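Local coordinates for WbbZ protein (Klebsiella pneumoniae subsp. pneumoniae NTUH-K2044, PDB 6X1L) that is of unknown function but, as a member of the polysaccharide pyruvyl transferase family, may transfer pyruvyl groups to a bacterial polysaccharide, at residues N76-E79 against G80-E84; V122-E126 against N127-D131; L193-G197 against D198-N202. One frame throughout, in Å; residues are numbered along the deposited sequence.

Contact 1: N76-E79 against G80-E84; sequences NLIE and GLYSE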
loop_
_atom_site.group_PDB
_atom_site.type_symbol
_atom_site.label_atom_id
_atom_site.label_comp_id
_atom_site.label_asym_id
_atom_site.label_seq_id
_atom_site.Cartn_x
_atom_site.Cartn_y
_atom_site.Cartn_z
ATOM N N ASN A 76 4.816 -19.944 4.440
ATOM C CA ASN A 76 3.697 -20.207 5.335
ATOM C C ASN A 76 3.702 -21.638 5.865
ATOM O O ASN A 76 3.173 -21.894 6.954
ATOM C CB ASN A 76 2.376 -19.911 4.623
ATOM C CG ASN A 76 1.203 -19.851 5.577
ATOM O OD1 ASN A 76 0.556 -20.863 5.846
ATOM N ND2 ASN A 76 0.918 -18.657 6.093
ATOM N N LEU A 77 4.299 -22.576 5.128
ATOM C CA LEU A 77 4.292 -23.990 5.510
ATOM C C LEU A 77 5.363 -24.251 6.571
ATOM O O LEU A 77 6.388 -24.894 6.335
ATOM C CB LEU A 77 4.502 -24.872 4.287
ATOM C CG LEU A 77 3.419 -24.772 3.216
ATOM C CD1 LEU A 77 3.733 -25.681 2.042
ATOM C CD2 LEU A 77 2.069 -25.107 3.817
ATOM N N ILE A 78 5.098 -23.746 7.773
ATOM C CA ILE A 78 6.011 -23.884 8.902
ATOM C C ILE A 78 5.228 -24.443 10.080
ATOM O O ILE A 78 4.473 -23.710 10.732
ATOM C CB ILE A 78 6.685 -22.559 9.271
ATOM C CG1 ILE A 78 7.585 -22.099 8.121
ATOM C CG2 ILE A 78 7.483 -22.715 10.560
ATOM C CD1 ILE A 78 8.302 -20.805 8.387
ATOM N N GLU A 79 5.422 -25.731 10.364
ATOM C CA GLU A 79 4.699 -26.384 11.448
ATOM C C GLU A 79 5.082 -25.769 12.788
ATOM O O GLU A 79 6.255 -25.493 13.056
ATOM C CB GLU A 79 4.989 -27.887 11.440
ATOM C CG GLU A 79 4.216 -28.676 12.477
ATOM C CD GLU A 79 4.348 -30.174 12.287
ATOM O OE1 GLU A 79 3.552 -30.918 12.896
ATOM O OE2 GLU A 79 5.241 -30.605 11.525
ATOM N N GLY A 80 4.078 -25.545 13.631
ATOM C CA GLY A 80 4.270 -24.820 14.865
ATOM C C GLY A 80 4.191 -23.315 14.734
ATOM O O GLY A 80 4.268 -22.618 15.752
ATOM N N LEU A 81 4.045 -22.791 13.515
ATOM C CA LEU A 81 3.923 -21.353 13.293
ATOM C C LEU A 81 2.620 -21.024 12.566
ATOM O O LEU A 81 1.752 -20.376 13.151
ATOM C CB LEU A 81 5.126 -20.820 12.514
ATOM C CG LEU A 81 6.252 -20.171 13.320
ATOM C CD1 LEU A 81 7.123 -19.319 12.409
ATOM C CD2 LEU A 81 5.689 -19.340 14.463
ATOM N N TYR A 82 2.468 -21.438 11.313
ATOM C CA TYR A 82 1.276 -21.146 10.529
ATOM C C TYR A 82 0.670 -22.445 10.018
ATOM O O TYR A 82 1.394 -23.382 9.663
ATOM C CB TYR A 82 1.592 -20.229 9.343
ATOM C CG TYR A 82 2.582 -19.127 9.649
ATOM C CD1 TYR A 82 2.167 -17.932 10.220
ATOM C CD2 TYR A 82 3.930 -19.280 9.352
ATOM C CE1 TYR A 82 3.073 -16.921 10.495
ATOM C CE2 TYR A 82 4.841 -18.277 9.623
ATOM C CZ TYR A 82 4.408 -17.102 10.194
ATOM O OH TYR A 82 5.318 -16.105 10.462
ATOM N N SER A 83 -0.659 -22.485 9.962
ATOM C CA SER A 83 -1.382 -23.647 9.470
ATOM C C SER A 83 -2.301 -23.334 8.298
ATOM O O SER A 83 -2.962 -24.248 7.792
ATOM C CB SER A 83 -2.198 -24.280 10.606
ATOM O OG SER A 83 -3.146 -23.364 11.126
ATOM N N GLU A 84 -2.359 -22.079 7.846
ATOM C CA GLU A 84 -3.295 -21.712 6.786
ATOM C C GLU A 84 -2.939 -22.396 5.469
ATOM O O GLU A 84 -3.799 -23.007 4.823
ATOM C CB GLU A 84 -3.324 -20.193 6.615
ATOM C CG GLU A 84 -4.365 -19.697 5.623
ATOM C CD GLU A 84 -4.434 -18.181 5.556
ATOM O OE1 GLU A 84 -3.564 -17.517 6.159
ATOM O OE2 GLU A 84 -5.360 -17.653 4.901
#
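Asn-76, Ile-78 and Tyr-82 meet round a type II beta turn, Ile-78 to Leu-81, in the loop that leads from strand 67-71 of the six-stranded parallel sheet to helix 84-92. Tyr-82 folds back on Asn-76. Its CB lies over the side-chain amide, 3.7 Å from Asn-76 ND2, while the amide and ring planes are only 30° apart. The backbone O of Asn-76 comes in at the edge of the Tyr-82 ring, near the ring plane and 3.6 Å from Tyr-82 CD2. With CG of Asn-76 anti to the backbone N (chi1 -167°), the amide reaches the start of the helix, where OD1 accepts from Gly-85 N. Ile-78 and Leu-81 run side by side and point the same way, Ile-78 CG2 touching Leu-81 CB at 3.6 Å. Both also pack on Lys-250 of helix 250-259. At the corner of the turn Gly-80 takes a positive phi, and Glu-79 sends OE2 outward to the backbone N of Tyr-109. Two bonds grip the carbonyl of Ile-78: Leu-81 N, tilted from its plane, lies 3.0 Å from Ile-78 O, and Tyr-82 N, within the plane, lies 3.1 Å from that same atom.

Contact 2: V122-E126 against N127-D131; sequences VFCRE and NITFD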
loop_
_atom_site.group_PDB
_atom_site.type_symbol
_atom_site.label_atom_id
_atom_site.label_comp_id
_atom_site.label_asym_id
_atom_site.label_seq_id
_atom_site.Cartn_x
_atom_site.Cartn_y
_atom_site.Cartn_z
ATOM N N VAL A 122 7.677 -29.985 -5.538
ATOM C CA VAL A 122 8.076 -29.009 -4.529
ATOM C C VAL A 122 9.269 -28.217 -5.040
ATOM O O VAL A 122 10.317 -28.791 -5.354
ATOM C CB VAL A 122 8.412 -29.679 -3.189
ATOM C CG1 VAL A 122 8.651 -28.614 -2.124
ATOM C CG2 VAL A 122 7.302 -30.627 -2.770
ATOM N N PHE A 123 9.121 -26.895 -5.094
ATOM C CA PHE A 123 10.231 -26.002 -5.390
ATOM C C PHE A 123 10.683 -25.349 -4.091
ATOM O O PHE A 123 9.869 -24.757 -3.372
ATOM C CB PHE A 123 9.832 -24.953 -6.427
ATOM C CG PHE A 123 9.633 -25.519 -7.802
ATOM C CD1 PHE A 123 10.685 -25.577 -8.698
ATOM C CD2 PHE A 123 8.397 -26.010 -8.190
ATOM C CE1 PHE A 123 10.510 -26.112 -9.962
ATOM C CE2 PHE A 123 8.213 -26.544 -9.450
ATOM C CZ PHE A 123 9.272 -26.596 -10.338
ATOM N N CYS A 124 11.973 -25.464 -3.795
ATOM C CA CYS A 124 12.561 -24.978 -2.557
ATOM C C CYS A 124 13.418 -23.755 -2.849
ATOM O O CYS A 124 14.198 -23.747 -3.809
ATOM C CB CYS A 124 13.406 -26.071 -1.900
ATOM S SG CYS A 124 12.592 -27.690 -1.888
ATOM N N ARG A 125 13.278 -22.721 -2.020
ATOM C CA ARG A 125 13.990 -21.472 -2.246
ATOM C C ARG A 125 15.279 -21.361 -1.438
ATOM O O ARG A 125 15.916 -20.303 -1.454
ATOM C CB ARG A 125 13.074 -20.275 -1.960
ATOM C CG ARG A 125 12.654 -20.109 -0.513
ATOM C CD ARG A 125 11.679 -18.930 -0.381
ATOM N NE ARG A 125 11.347 -18.649 1.011
ATOM C CZ ARG A 125 10.477 -17.720 1.395
ATOM N NH1 ARG A 125 9.842 -16.989 0.487
ATOM N NH2 ARG A 125 10.236 -17.528 2.684
ATOM N N GLU A 126 15.678 -22.419 -0.733
ATOM C CA GLU A 126 16.988 -22.452 -0.090
ATOM C C GLU A 126 17.371 -23.902 0.190
ATOM O O GLU A 126 16.583 -24.827 -0.016
ATOM C CB GLU A 126 17.023 -21.606 1.191
ATOM C CG GLU A 126 15.671 -21.385 1.869
ATOM C CD GLU A 126 15.232 -22.565 2.706
ATOM O OE1 GLU A 126 16.044 -23.502 2.889
ATOM O OE2 GLU A 126 14.078 -22.550 3.184
ATOM N N ASN A 127 18.603 -24.077 0.679
ATOM C CA ASN A 127 19.206 -25.406 0.795
ATOM C C ASN A 127 18.641 -26.211 1.956
ATOM O O ASN A 127 18.685 -27.448 1.925
ATOM C CB ASN A 127 20.720 -25.278 0.961
ATOM C CG ASN A 127 21.446 -25.200 -0.361
ATOM O OD1 ASN A 127 21.187 -25.985 -1.272
ATOM N ND2 ASN A 127 22.364 -24.247 -0.473
ATOM N N ILE A 128 18.153 -25.542 3.001
ATOM C CA ILE A 128 17.625 -26.263 4.155
ATOM C C ILE A 128 16.319 -26.952 3.792
ATOM O O ILE A 128 16.105 -28.126 4.118
ATOM C CB ILE A 128 17.453 -25.310 5.351
ATOM C CG1 ILE A 128 18.804 -24.717 5.752
ATOM C CG2 ILE A 128 16.815 -26.046 6.522
ATOM C CD1 ILE A 128 18.765 -23.922 7.033
ATOM N N THR A 129 15.431 -26.239 3.098
ATOM C CA THR A 129 14.193 -26.853 2.629
ATOM C C THR A 129 14.475 -27.947 1.605
ATOM O O THR A 129 13.848 -29.011 1.636
ATOM C CB THR A 129 13.272 -25.781 2.040
ATOM O OG1 THR A 129 12.876 -24.879 3.078
ATOM C CG2 THR A 129 12.028 -26.410 1.432
ATOM N N PHE A 130 15.427 -27.707 0.700
ATOM C CA PHE A 130 15.737 -28.686 -0.335
ATOM C C PHE A 130 16.244 -29.987 0.273
ATOM O O PHE A 130 15.795 -31.076 -0.102
ATOM C CB PHE A 130 16.764 -28.104 -1.309
ATOM C CG PHE A 130 17.103 -29.022 -2.448
ATOM C CD1 PHE A 130 16.149 -29.347 -3.399
ATOM C CD2 PHE A 130 18.374 -29.554 -2.572
ATOM C CE1 PHE A 130 16.455 -30.192 -4.449
ATOM C CE2 PHE A 130 18.688 -30.402 -3.623
ATOM C CZ PHE A 130 17.726 -30.720 -4.562
ATOM N N ASP A 131 17.179 -29.896 1.222
ATOM C CA ASP A 131 17.699 -31.105 1.855
ATOM C C ASP A 131 16.641 -31.786 2.710
ATOM O O ASP A 131 16.641 -33.014 2.831
ATOM C CB ASP A 131 18.930 -30.777 2.698
ATOM C CG ASP A 131 20.108 -30.340 1.857
ATOM O OD1 ASP A 131 20.091 -30.597 0.636
ATOM O OD2 ASP A 131 21.052 -29.745 2.417
#
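Glu-126 reaches over the first turn of helix 127-135 to Thr-129, a side-chain N-cap at the strand-to-helix junction of the beta-alpha-beta unit formed by strand 120-124, this helix and strand 144-146. The two side chains cross at about a right angle. A bend at chi2 (80°) curls the glutamate back over the helix end, and both carboxylate oxygens are put to use. OE1 of Glu-126 accepts the capping bond from Thr-129 N at 2.8 Å, almost straight, on the syn side but tilted 27° out of the carboxylate plane. OE2 of Glu-126 takes the hydroxyl of Thr-129, OG1, at 2.6 Å, met from above the carboxylate plane. With both oxygens bonded to the same residue, the carboxylate is probably fixed in its rotation. A second shell tightens the grip: Thr-105 OG1 bonds to Glu-126 OE2, while Ile-106 N and Arg-107 NH1 bond to Thr-129 OG1.

The other branch of Thr-129 serves the apolar side. Its CG2, anti to the backbone N, turns to the end of the strand and lies 3.6 Å from Cys-124 SG. That sulfur sits at the edge of the Phe-130 ring, near its plane, and the ring itself leads off to Val-144 and Ile-146. Below the cap the helix begins its regular bonding, with Phe-130 N donating to Glu-126 O at 3.2 Å.

Contact 3: L193-G197 against D198-N202; sequences LTWNG and DYWDN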
loop_
_atom_site.group_PDB
_atom_site.type_symbol
_atom_site.label_atom_id
_atom_site.label_comp_id
_atom_site.label_asym_id
_atom_site.label_seq_id
_atom_site.Cartn_x
_atom_site.Cartn_y
_atom_site.Cartn_z
ATOM N N LEU A 193 4.086 -4.941 7.105
ATOM C CA LEU A 193 2.786 -5.048 7.751
ATOM C C LEU A 193 1.786 -4.003 7.261
ATOM O O LEU A 193 0.833 -3.691 7.981
ATOM C CB LEU A 193 2.937 -4.950 9.270
ATOM C CG LEU A 193 3.419 -6.202 9.999
ATOM C CD1 LEU A 193 3.271 -6.025 11.503
ATOM C CD2 LEU A 193 2.665 -7.437 9.520
ATOM N N THR A 194 1.969 -3.470 6.055
ATOM C CA THR A 194 1.031 -2.493 5.515
ATOM C C THR A 194 -0.241 -3.187 5.041
ATOM O O THR A 194 -1.287 -3.089 5.690
ATOM C CB THR A 194 1.684 -1.700 4.384
ATOM O OG1 THR A 194 2.213 -2.601 3.402
ATOM C CG2 THR A 194 2.817 -0.839 4.942
ATOM N N TRP A 195 -0.168 -3.887 3.917
ATOM C CA TRP A 195 -1.246 -4.763 3.476
ATOM C C TRP A 195 -0.949 -6.172 3.970
ATOM O O TRP A 195 0.144 -6.692 3.737
ATOM C CB TRP A 195 -1.381 -4.733 1.953
ATOM C CG TRP A 195 -2.037 -3.481 1.455
ATOM C CD1 TRP A 195 -1.435 -2.288 1.190
ATOM C CD2 TRP A 195 -3.429 -3.299 1.181
ATOM N NE1 TRP A 195 -2.367 -1.369 0.764
ATOM C CE2 TRP A 195 -3.600 -1.968 0.748
ATOM C CE3 TRP A 195 -4.549 -4.132 1.258
ATOM C CZ2 TRP A 195 -4.843 -1.454 0.393
ATOM C CZ3 TRP A 195 -5.784 -3.619 0.905
ATOM C CH2 TRP A 195 -5.921 -2.293 0.478
ATOM N N ASN A 196 -1.909 -6.777 4.670
ATOM C CA ASN A 196 -1.661 -8.054 5.337
ATOM C C ASN A 196 -2.938 -8.882 5.324
ATOM O O ASN A 196 -3.858 -8.616 6.102
ATOM C CB ASN A 196 -1.169 -7.833 6.764
ATOM C CG ASN A 196 -0.814 -9.126 7.462
ATOM O OD1 ASN A 196 -0.395 -10.095 6.827
ATOM N ND2 ASN A 196 -0.986 -9.152 8.777
ATOM N N GLY A 197 -2.986 -9.890 4.462
ATOM C CA GLY A 197 -4.162 -10.737 4.364
ATOM C C GLY A 197 -4.165 -11.495 3.046
ATOM O O GLY A 197 -3.145 -11.588 2.364
ATOM N N ASP A 198 -5.339 -12.027 2.709
ATOM C CA ASP A 198 -5.520 -12.809 1.485
ATOM C C ASP A 198 -5.906 -11.893 0.322
ATOM O O ASP A 198 -6.992 -11.975 -0.249
ATOM C CB ASP A 198 -6.562 -13.900 1.704
ATOM C CG ASP A 198 -6.538 -14.963 0.617
ATOM O OD1 ASP A 198 -5.543 -15.031 -0.135
ATOM O OD2 ASP A 198 -7.518 -15.731 0.513
ATOM N N TYR A 199 -4.975 -11.006 -0.025
ATOM C CA TYR A 199 -5.216 -10.002 -1.052
ATOM C C TYR A 199 -4.563 -10.320 -2.388
ATOM O O TYR A 199 -4.968 -9.754 -3.407
ATOM C CB TYR A 199 -4.701 -8.633 -0.589
ATOM C CG TYR A 199 -5.348 -8.119 0.675
ATOM C CD1 TYR A 199 -6.665 -7.690 0.674
ATOM C CD2 TYR A 199 -4.635 -8.053 1.866
ATOM C CE1 TYR A 199 -7.265 -7.214 1.830
ATOM C CE2 TYR A 199 -5.227 -7.579 3.027
ATOM C CZ TYR A 199 -6.539 -7.161 3.000
ATOM O OH TYR A 199 -7.132 -6.692 4.151
ATOM N N TRP A 200 -3.583 -11.214 -2.413
ATOM C CA TRP A 200 -2.597 -11.200 -3.483
ATOM C C TRP A 200 -3.032 -11.948 -4.738
ATOM O O TRP A 200 -2.245 -12.025 -5.688
ATOM C CB TRP A 200 -1.276 -11.730 -2.934
ATOM C CG TRP A 200 -0.932 -11.019 -1.657
ATOM C CD1 TRP A 200 -0.727 -11.579 -0.430
ATOM C CD2 TRP A 200 -0.809 -9.599 -1.475
ATOM N NE1 TRP A 200 -0.456 -10.600 0.499
ATOM C CE2 TRP A 200 -0.502 -9.376 -0.118
ATOM C CE3 TRP A 200 -0.917 -8.497 -2.332
ATOM C CZ2 TRP A 200 -0.302 -8.095 0.403
ATOM C CZ3 TRP A 200 -0.719 -7.225 -1.815
ATOM C CH2 TRP A 200 -0.413 -7.037 -0.462
ATOM N N ASP A 201 -4.267 -12.446 -4.792
ATOM C CA ASP A 201 -4.821 -12.939 -6.047
ATOM C C ASP A 201 -5.222 -11.817 -6.998
ATOM O O ASP A 201 -5.594 -12.095 -8.144
ATOM C CB ASP A 201 -6.022 -13.842 -5.762
ATOM C CG ASP A 201 -5.633 -15.095 -4.995
ATOM O OD1 ASP A 201 -4.788 -15.868 -5.501
ATOM O OD2 ASP A 201 -6.159 -15.301 -3.882
ATOM N N ASN A 202 -5.167 -10.565 -6.550
ATOM C CA ASN A 202 -5.386 -9.400 -7.401
ATOM C C ASN A 202 -4.018 -8.892 -7.839
ATOM O O ASN A 202 -3.259 -8.362 -7.021
ATOM C CB ASN A 202 -6.167 -8.324 -6.642
ATOM C CG ASN A 202 -6.458 -7.091 -7.490
ATOM O OD1 ASN A 202 -5.599 -6.603 -8.226
ATOM N ND2 ASN A 202 -7.674 -6.580 -7.376
#
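One face of the Tyr-199 ring takes the edge of the Trp-195 indole in a T-shaped stack: the six-membered ring of Trp-195 stands at 90° to the tyrosine ring, the two centroids 5.1 Å apart. Trp-195 CE3 hangs over the middle of the phenol, and CZ3 beside it reaches Tyr-199 CE1 at 4.0 Å. The edge of the tyrosine ring runs against the backbone, where Tyr-199 CE2 is 3.5 Å from Asn-196 C; beside it Tyr-199 CD2 lies 3.6 Å from Gly-197 N, a close approach that the bare, extended glycine permits. The indole of Trp-200 has Tyr-199 CB over the centre of one face, and the carbonyl O of Trp-195 at its edge, in plane. Its far corner, CH2, presses on Trp-195 CB at 3.5 Å, so the two tryptophans touch without stacking.

Trp-200 CG is anti to the carbonyl carbon (chi1 -50°), which carries the indole back alongside the chain, and its NE1 donates to the carbonyl O of Gly-31. Between the aromatic residues the chain makes an inverse gamma turn centred on Asp-198, closed by a weak bond from Tyr-199 N to Gly-197 O at 3.1 Å. Asp-198 turns outward and its OD1 forms a salt bridge with Lys-27, which also holds Asp-201.

Trp-195 packs on Thr-194 of the second subunit, and Tyr-199 on Phe-216 of the second subunit, so the T-shaped pair lies at the dimer interface, while Trp-200 is set between helices 33-48 and 203-218. A type I beta turn, Tyr-199 to Asn-202, then leads into helix 203-218, with Asn-202 OD1 accepting from Leu-205 N as a side-chain N-cap.

The three contacts follow one another along the chain, each shaping the approach to a helix: 84-92, 127-135 and 203-218. Contact 1 follows strand 67-71 of the six-stranded parallel sheet and contact 2 includes the end of its strand 120-124; their centres are 16 Å apart, nearest atoms about 6 Å. Arg-107 bridges that gap, since its backbone bonds to Leu-77 and Glu-79 while its NH1 reaches Thr-129; helix 250-259 also packs on both. Contact 3 lies 17 Å from contact 1 between centres, and Pro-30 touches Glu-84 of one and Asp-198 of the other. Contacts 2 and 3, 25 Å apart between centres, occupy opposite sides of the chain's centre. Of the three, contact 3 alone meets the second subunit.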